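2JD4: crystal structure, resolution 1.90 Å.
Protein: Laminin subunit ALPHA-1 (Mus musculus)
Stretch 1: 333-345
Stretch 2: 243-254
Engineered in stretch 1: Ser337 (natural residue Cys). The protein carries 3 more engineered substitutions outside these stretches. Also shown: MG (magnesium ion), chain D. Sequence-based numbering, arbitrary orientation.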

# COMPACT_ATOMS: atom_id res chain seq x y z
N ILE A 333 -10.48 -15.83 -16.16
CA ILE A 333 -10.15 -14.55 -16.78
C ILE A 333 -9.18 -14.69 -17.94
O ILE A 333 -8.09 -15.24 -17.79
CB ILE A 333 -9.55 -13.58 -15.73
CG1 ILE A 333 -10.62 -13.23 -14.68
CG2 ILE A 333 -9.06 -12.31 -16.41
CD1 ILE A 333 -11.87 -12.60 -15.26
N LYS A 334 -9.57 -14.18 -19.11
CA LYS A 334 -8.73 -14.27 -20.29
C LYS A 334 -7.63 -13.21 -20.31
O LYS A 334 -7.88 -12.04 -20.03
CB LYS A 334 -9.58 -14.12 -21.57
CG LYS A 334 -8.83 -14.46 -22.86
CD LYS A 334 -9.69 -14.24 -24.10
CE LYS A 334 -8.94 -14.66 -25.36
NZ LYS A 334 -9.77 -14.53 -26.61
N GLN A 335 -6.42 -13.64 -20.62
CA GLN A 335 -5.28 -12.72 -20.72
C GLN A 335 -4.61 -13.06 -22.05
O GLN A 335 -3.69 -13.87 -22.11
CB GLN A 335 -4.31 -12.93 -19.55
CG GLN A 335 -4.78 -12.33 -18.21
CD GLN A 335 -5.03 -10.81 -18.28
OE1 GLN A 335 -4.34 -10.10 -19.00
NE2 GLN A 335 -6.01 -10.33 -17.52
N ASN A 336 -5.09 -12.41 -23.11
CA ASN A 336 -4.59 -12.69 -24.45
C ASN A 336 -3.13 -12.37 -24.72
O ASN A 336 -2.57 -12.86 -25.70
CB ASN A 336 -5.47 -11.99 -25.49
CG ASN A 336 -5.44 -12.70 -26.82
OD1 ASN A 336 -5.50 -13.93 -26.87
ND2 ASN A 336 -5.35 -11.94 -27.91
N SER A 337 -2.52 -11.55 -23.87
CA SER A 337 -1.10 -11.22 -24.06
C SER A 337 -0.20 -11.68 -22.91
O SER A 337 0.72 -10.97 -22.49
CB SER A 337 -0.93 -9.72 -24.33
OG SER A 337 -1.47 -9.39 -25.60
N LEU A 338 -0.49 -12.87 -22.40
CA LEU A 338 0.30 -13.51 -21.34
C LEU A 338 0.40 -14.99 -21.69
O LEU A 338 -0.62 -15.65 -21.91
CB LEU A 338 -0.38 -13.34 -19.97
CG LEU A 338 -0.18 -12.00 -19.26
CD1 LEU A 338 -0.94 -11.98 -17.94
CD2 LEU A 338 1.32 -11.77 -19.02
N SER A 339 1.61 -15.52 -21.77
CA SER A 339 1.78 -16.94 -22.08
C SER A 339 1.74 -17.76 -20.79
O SER A 339 1.33 -18.93 -20.80
CB SER A 339 3.10 -17.18 -22.83
OG SER A 339 4.23 -16.84 -22.04
N SER A 340 2.16 -17.15 -19.69
CA SER A 340 2.18 -17.83 -18.40
C SER A 340 0.93 -17.60 -17.57
O SER A 340 0.21 -16.62 -17.77
CB SER A 340 3.41 -17.40 -17.59
OG SER A 340 3.36 -17.97 -16.29
N ARG A 341 0.73 -18.50 -16.62
CA ARG A 341 -0.41 -18.47 -15.71
C ARG A 341 0.08 -18.57 -14.26
O ARG A 341 -0.71 -18.55 -13.31
CB ARG A 341 -1.31 -19.67 -16.06
CG ARG A 341 -2.68 -19.69 -15.44
CD ARG A 341 -3.47 -20.87 -15.99
NE ARG A 341 -3.82 -20.72 -17.40
CZ ARG A 341 -4.85 -20.00 -17.85
NH1 ARG A 341 -5.64 -19.36 -17.01
NH2 ARG A 341 -5.11 -19.94 -19.15
N ALA A 342 1.40 -18.65 -14.09
CA ALA A 342 2.01 -18.79 -12.77
C ALA A 342 2.00 -17.49 -11.95
O ALA A 342 2.45 -16.46 -12.42
CB ALA A 342 3.45 -19.28 -12.92
N SER A 343 1.49 -17.56 -10.72
CA SER A 343 1.43 -16.39 -9.84
C SER A 343 2.83 -15.99 -9.35
O SER A 343 3.63 -16.85 -8.98
CB SER A 343 0.53 -16.66 -8.63
OG SER A 343 -0.84 -16.77 -8.98
N PHE A 344 3.11 -14.69 -9.35
CA PHE A 344 4.39 -14.14 -8.90
C PHE A 344 4.61 -14.38 -7.40
O PHE A 344 3.65 -14.43 -6.62
CB PHE A 344 4.41 -12.63 -9.18
CG PHE A 344 5.68 -11.92 -8.75
CD1 PHE A 344 6.86 -12.08 -9.47
CD2 PHE A 344 5.67 -11.04 -7.67
CE1 PHE A 344 8.01 -11.37 -9.13
CE2 PHE A 344 6.82 -10.32 -7.32
CZ PHE A 344 7.99 -10.48 -8.05
N ARG A 345 5.87 -14.54 -7.01
CA ARG A 345 6.24 -14.70 -5.60
C ARG A 345 7.42 -13.76 -5.36
O ARG A 345 8.47 -13.91 -5.98
CB ARG A 345 6.65 -16.13 -5.25
CG ARG A 345 7.07 -16.26 -3.78
CD ARG A 345 7.42 -17.68 -3.38
NE ARG A 345 7.98 -17.73 -2.03
CZ ARG A 345 7.30 -17.52 -0.91
NH1 ARG A 345 6.00 -17.26 -0.96
NH2 ARG A 345 7.91 -17.55 0.26
MG MG D . -8.52 -2.69 -31.51
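Stretch 2 243-254: AKVDAIGLEIVD

Stretch 2 opens as a loop and becomes a strand from Ala247 to Val253, while stretch 1 has no regular secondary structure beyond a type I turn, Gln335 to Leu338. Both chains advance the same way: contacts progress from Lys334 with Ala243 (CA to CA 6.0 Å) through Ser337 with Gly249 (4.9 Å) to Phe344 with Ile252.

Ala243 and Lys244 point their CB atoms away and offer backbone instead; the all-t side chain of Lys334 reaches along them, so that its NZ donates to Lys244 O at 2.8 Å. Val245 O accepts from Asn336 ND2 at 2.8 Å, with an N-H...O angle of 157°. Asp246 turns away and binds magnesium through OD2 (2.2 Å). Ala247 O receives a weak hydrogen bond from OG of the engineered Ser337 (2.8 Å), and one water links Ile248 O to Ser337 N and Gln335 OE1.

At Gly249 the chains pack tightly: its CA lies 3.2 Å from Ser337 O, a CA-H...O contact, and an ideal CB would clash with that oxygen and with Leu338 CD2. Leu250 points away. Glu251 points toward stretch 1, its carboxylate gripping consecutive serines: OE2 accepts from Ser339 OG (2.7 Å) and OE1 from Ser340 N (2.8 Å, 159°). Beyond it, Ile252 CD1 meets Phe344 CE1 at 4.2 Å, and Val253 CG2 lies 4.1 Å from Ser340 CB.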

# COMPACT_ATOMS: atom_id res chain seq x y z
N ALA A 243 -11.89 -9.42 -23.59
CA ALA A 243 -12.32 -10.80 -23.69
C ALA A 243 -12.12 -11.29 -25.13
O ALA A 243 -12.43 -12.44 -25.45
CB ALA A 243 -13.79 -10.93 -23.28
N LYS A 244 -11.60 -10.42 -25.98
CA LYS A 244 -11.36 -10.75 -27.38
C LYS A 244 -9.89 -10.90 -27.74
O LYS A 244 -9.26 -11.91 -27.37
CB LYS A 244 -12.01 -9.69 -28.28
CG LYS A 244 -13.51 -9.56 -28.11
CD LYS A 244 -14.09 -8.50 -29.03
CE LYS A 244 -15.58 -8.32 -28.81
NZ LYS A 244 -16.34 -9.58 -29.06
N VAL A 245 -9.33 -9.92 -28.44
CA VAL A 245 -7.94 -9.96 -28.89
C VAL A 245 -7.00 -8.90 -28.28
O VAL A 245 -5.93 -9.23 -27.75
CB VAL A 245 -7.87 -9.85 -30.43
CG1 VAL A 245 -6.42 -9.96 -30.91
CG2 VAL A 245 -8.72 -10.94 -31.07
N ASP A 246 -7.38 -7.63 -28.37
CA ASP A 246 -6.56 -6.54 -27.84
C ASP A 246 -6.13 -6.76 -26.38
O ASP A 246 -6.97 -6.96 -25.50
CB ASP A 246 -7.32 -5.22 -27.97
CG ASP A 246 -7.43 -4.76 -29.41
OD1 ASP A 246 -7.25 -5.59 -30.32
OD2 ASP A 246 -7.70 -3.56 -29.63
N ALA A 247 -4.82 -6.70 -26.12
CA ALA A 247 -4.29 -6.89 -24.77
C ALA A 247 -2.79 -6.65 -24.65
O ALA A 247 -2.07 -6.62 -25.65
CB ALA A 247 -4.62 -8.30 -24.29
N ILE A 248 -2.32 -6.47 -23.41
CA ILE A 248 -0.90 -6.28 -23.13
C ILE A 248 -0.54 -7.12 -21.91
O ILE A 248 -1.39 -7.37 -21.06
CB ILE A 248 -0.53 -4.80 -22.84
CG1 ILE A 248 -1.14 -4.35 -21.52
CG2 ILE A 248 -1.02 -3.91 -23.98
CD1 ILE A 248 -0.62 -3.00 -21.05
N GLY A 249 0.72 -7.56 -21.82
CA GLY A 249 1.14 -8.37 -20.69
C GLY A 249 2.62 -8.24 -20.36
O GLY A 249 3.43 -7.97 -21.25
N LEU A 250 2.95 -8.41 -19.09
CA LEU A 250 4.33 -8.34 -18.60
C LEU A 250 4.51 -9.57 -17.70
O LEU A 250 3.73 -9.77 -16.76
CB LEU A 250 4.52 -7.06 -17.79
CG LEU A 250 5.93 -6.46 -17.67
CD1 LEU A 250 6.41 -6.01 -19.04
CD2 LEU A 250 5.89 -5.27 -16.71
N GLU A 251 5.52 -10.38 -17.98
CA GLU A 251 5.74 -11.60 -17.20
C GLU A 251 7.20 -12.05 -17.19
O GLU A 251 7.99 -11.67 -18.05
CB GLU A 251 4.87 -12.73 -17.75
CG GLU A 251 4.84 -12.78 -19.28
CD GLU A 251 4.11 -14.00 -19.86
OE1 GLU A 251 3.19 -14.55 -19.20
OE2 GLU A 251 4.45 -14.39 -20.99
N ILE A 252 7.53 -12.88 -16.20
CA ILE A 252 8.86 -13.44 -16.06
C ILE A 252 8.72 -14.93 -16.37
O ILE A 252 8.00 -15.64 -15.69
CB ILE A 252 9.40 -13.29 -14.61
CG1 ILE A 252 9.49 -11.81 -14.23
CG2 ILE A 252 10.76 -13.94 -14.49
CD1 ILE A 252 10.02 -11.57 -12.82
N VAL A 253 9.41 -15.39 -17.42
CA VAL A 253 9.36 -16.80 -17.81
C VAL A 253 10.78 -17.32 -17.99
O VAL A 253 11.52 -16.86 -18.86
CB VAL A 253 8.58 -16.98 -19.14
CG1 VAL A 253 8.60 -18.44 -19.57
CG2 VAL A 253 7.14 -16.50 -18.96
N ASP A 254 11.16 -18.28 -17.15
CA ASP A 254 12.48 -18.89 -17.19
C ASP A 254 13.62 -17.89 -17.05
O ASP A 254 14.63 -17.98 -17.76
CB ASP A 254 12.65 -19.69 -18.49
CG ASP A 254 11.66 -20.83 -18.61
OD1 ASP A 254 11.52 -21.60 -17.63
OD2 ASP A 254 11.02 -20.94 -19.67
O HOH W 1 -8.13 -4.63 -32.53
O HOH W 2 -2.70 -10.08 -21.41
O HOH W 3 -10.29 -3.23 -30.75
O HOH W 4 -6.77 -1.87 -32.49